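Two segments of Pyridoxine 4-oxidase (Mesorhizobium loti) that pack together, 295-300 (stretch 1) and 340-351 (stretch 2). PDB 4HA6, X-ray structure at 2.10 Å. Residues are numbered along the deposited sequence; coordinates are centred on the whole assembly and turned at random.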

# COMPACT_ATOMS: atom_id res chain seq x y z
N GLY A 295 -7.50 -0.52 -14.07
CA GLY A 295 -8.23 0.08 -15.16
C GLY A 295 -9.64 0.43 -14.69
O GLY A 295 -10.39 -0.45 -14.24
N ALA A 296 -9.99 1.71 -14.81
CA ALA A 296 -11.30 2.19 -14.37
C ALA A 296 -12.08 2.73 -15.56
O ALA A 296 -12.01 3.93 -15.85
CB ALA A 296 -11.14 3.28 -13.31
N GLY A 297 -12.83 1.87 -16.24
CA GLY A 297 -12.91 0.46 -15.89
C GLY A 297 -13.71 -0.28 -16.94
O GLY A 297 -14.20 0.34 -17.89
N ASN A 298 -13.81 -1.60 -16.81
CA ASN A 298 -14.72 -2.37 -17.65
C ASN A 298 -16.14 -2.06 -17.12
O ASN A 298 -16.66 -2.77 -16.25
CB ASN A 298 -14.37 -3.86 -17.53
CG ASN A 298 -15.06 -4.73 -18.57
OD1 ASN A 298 -15.07 -5.96 -18.44
ND2 ASN A 298 -15.62 -4.11 -19.61
N LEU A 299 -16.72 -0.96 -17.61
CA LEU A 299 -17.95 -0.37 -17.07
C LEU A 299 -19.20 -0.99 -17.70
O LEU A 299 -19.31 -1.03 -18.94
CB LEU A 299 -17.95 1.13 -17.39
CG LEU A 299 -18.62 2.18 -16.49
CD1 LEU A 299 -19.51 3.14 -17.31
CD2 LEU A 299 -19.36 1.57 -15.31
N TYR A 300 -20.13 -1.45 -16.87
CA TYR A 300 -21.38 -2.08 -17.34
C TYR A 300 -22.64 -1.33 -16.91
O TYR A 300 -22.83 -1.05 -15.72
CB TYR A 300 -21.48 -3.53 -16.83
CG TYR A 300 -20.41 -4.43 -17.39
CD1 TYR A 300 -20.64 -5.14 -18.56
CD2 TYR A 300 -19.17 -4.54 -16.76
CE1 TYR A 300 -19.65 -5.97 -19.10
CE2 TYR A 300 -18.17 -5.37 -17.30
CZ TYR A 300 -18.43 -6.08 -18.47
OH TYR A 300 -17.46 -6.90 -19.01
N ALA A 340 -19.50 0.12 -7.04
CA ALA A 340 -19.65 1.49 -7.53
C ALA A 340 -19.17 1.64 -8.97
O ALA A 340 -18.16 1.05 -9.35
CB ALA A 340 -18.90 2.45 -6.64
N PRO A 341 -19.88 2.44 -9.78
CA PRO A 341 -19.56 2.64 -11.20
C PRO A 341 -18.28 3.48 -11.41
O PRO A 341 -18.34 4.59 -11.94
CB PRO A 341 -20.78 3.39 -11.74
CG PRO A 341 -21.34 4.11 -10.52
CD PRO A 341 -21.09 3.18 -9.36
N ILE A 342 -17.13 2.92 -11.03
CA ILE A 342 -15.87 3.65 -10.99
C ILE A 342 -15.19 3.85 -12.37
O ILE A 342 -14.88 2.88 -13.06
CB ILE A 342 -14.89 2.95 -10.02
CG1 ILE A 342 -15.44 3.04 -8.58
CG2 ILE A 342 -13.49 3.54 -10.13
CD1 ILE A 342 -14.50 2.48 -7.52
N VAL A 343 -14.97 5.10 -12.76
CA VAL A 343 -14.23 5.38 -13.99
C VAL A 343 -13.18 6.45 -13.73
O VAL A 343 -13.29 7.20 -12.76
CB VAL A 343 -15.15 5.85 -15.14
CG1 VAL A 343 -16.28 4.86 -15.38
CG2 VAL A 343 -15.71 7.24 -14.84
N SER A 344 -12.15 6.51 -14.58
CA SER A 344 -11.13 7.56 -14.46
C SER A 344 -11.71 8.90 -14.90
O SER A 344 -12.85 8.96 -15.37
CB SER A 344 -9.92 7.24 -15.33
OG SER A 344 -10.23 7.42 -16.70
N GLU A 345 -10.94 9.97 -14.75
CA GLU A 345 -11.38 11.29 -15.21
C GLU A 345 -11.56 11.36 -16.73
O GLU A 345 -12.17 12.30 -17.24
CB GLU A 345 -10.44 12.40 -14.74
CG GLU A 345 -9.21 12.58 -15.62
CD GLU A 345 -8.15 11.50 -15.43
OE1 GLU A 345 -8.33 10.60 -14.58
OE2 GLU A 345 -7.12 11.55 -16.14
N SER A 346 -11.03 10.37 -17.45
CA SER A 346 -11.17 10.32 -18.91
C SER A 346 -12.58 9.99 -19.39
O SER A 346 -12.86 10.08 -20.59
CB SER A 346 -10.20 9.30 -19.51
OG SER A 346 -8.88 9.49 -19.06
N PHE A 347 -13.47 9.60 -18.48
CA PHE A 347 -14.84 9.24 -18.87
C PHE A 347 -15.88 9.94 -18.00
O PHE A 347 -15.61 10.26 -16.84
CB PHE A 347 -15.03 7.72 -18.77
CG PHE A 347 -13.97 6.94 -19.50
CD1 PHE A 347 -12.94 6.31 -18.81
CD2 PHE A 347 -13.99 6.84 -20.88
CE1 PHE A 347 -11.97 5.59 -19.47
CE2 PHE A 347 -13.01 6.12 -21.56
CZ PHE A 347 -12.00 5.50 -20.85
N PRO A 348 -17.07 10.20 -18.56
CA PRO A 348 -18.14 10.75 -17.73
C PRO A 348 -18.70 9.68 -16.80
O PRO A 348 -18.84 8.53 -17.21
CB PRO A 348 -19.20 11.18 -18.75
CG PRO A 348 -18.92 10.33 -19.96
CD PRO A 348 -17.44 10.12 -19.98
N ALA A 349 -19.00 10.05 -15.55
CA ALA A 349 -19.58 9.10 -14.61
C ALA A 349 -21.06 8.87 -14.91
O ALA A 349 -21.79 9.82 -15.17
CB ALA A 349 -19.39 9.59 -13.19
N PRO A 350 -21.49 7.60 -14.89
CA PRO A 350 -22.91 7.26 -15.02
C PRO A 350 -23.62 7.62 -13.73
O PRO A 350 -22.95 7.67 -12.69
CB PRO A 350 -22.90 5.73 -15.16
CG PRO A 350 -21.48 5.37 -15.50
CD PRO A 350 -20.62 6.41 -14.86
N ALA A 351 -24.93 7.86 -13.77
CA ALA A 351 -25.69 8.12 -12.55
C ALA A 351 -25.45 6.99 -11.55
O ALA A 351 -25.21 5.86 -11.95
CB ALA A 351 -27.18 8.25 -12.86

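A single backbone hydrogen bond joins the two stretches: Ser-344 N donates to Ala-296 O at 2.9 Å, with an angle of 149° at the hydrogen. The same carbonyl oxygen receives a CA-H...O contact from Val-343, whose CA lies 3.2 Å from Ala-296 O. It thus serves two neighbouring donors, and the chains come closest here, with the CA atoms of Ala-296 and Val-343 4.3 Å apart. The peptide bond between Ala-296 and Gly-297 is cis, and an ideal CB on Gly-297 would lie only 3.3 Å from Ile-342 O, a tight fit that glycine avoids.

The side chains add apolar contacts. The small methyl of Ala-296 points toward stretch 2, its CB 4.0 Å from Ile-342 CG2. Leu-299, two residues on from Gly-297, also points across, and its branched end meets three apolar partners that need no polar mate: CG lies 3.7 Å from Val-343 CG1, CD1 3.5 Å from Pro-350 CG, and CD2 4.3 Å from Pro-341 CB. Between Gly-297 and Leu-299, the CA-to-CB bond of Asn-298 points away, and Tyr-300 OH donates to Asn-298 OD1 at 2.6 Å.

Within stretch 2, a type I turn from Ser-344 to Phe-347 is closed by Phe-347 N to Ser-344 O at 3.2 Å. Ser-344 OG reinforces it, accepting from Ser-346 N at 3.1 Å.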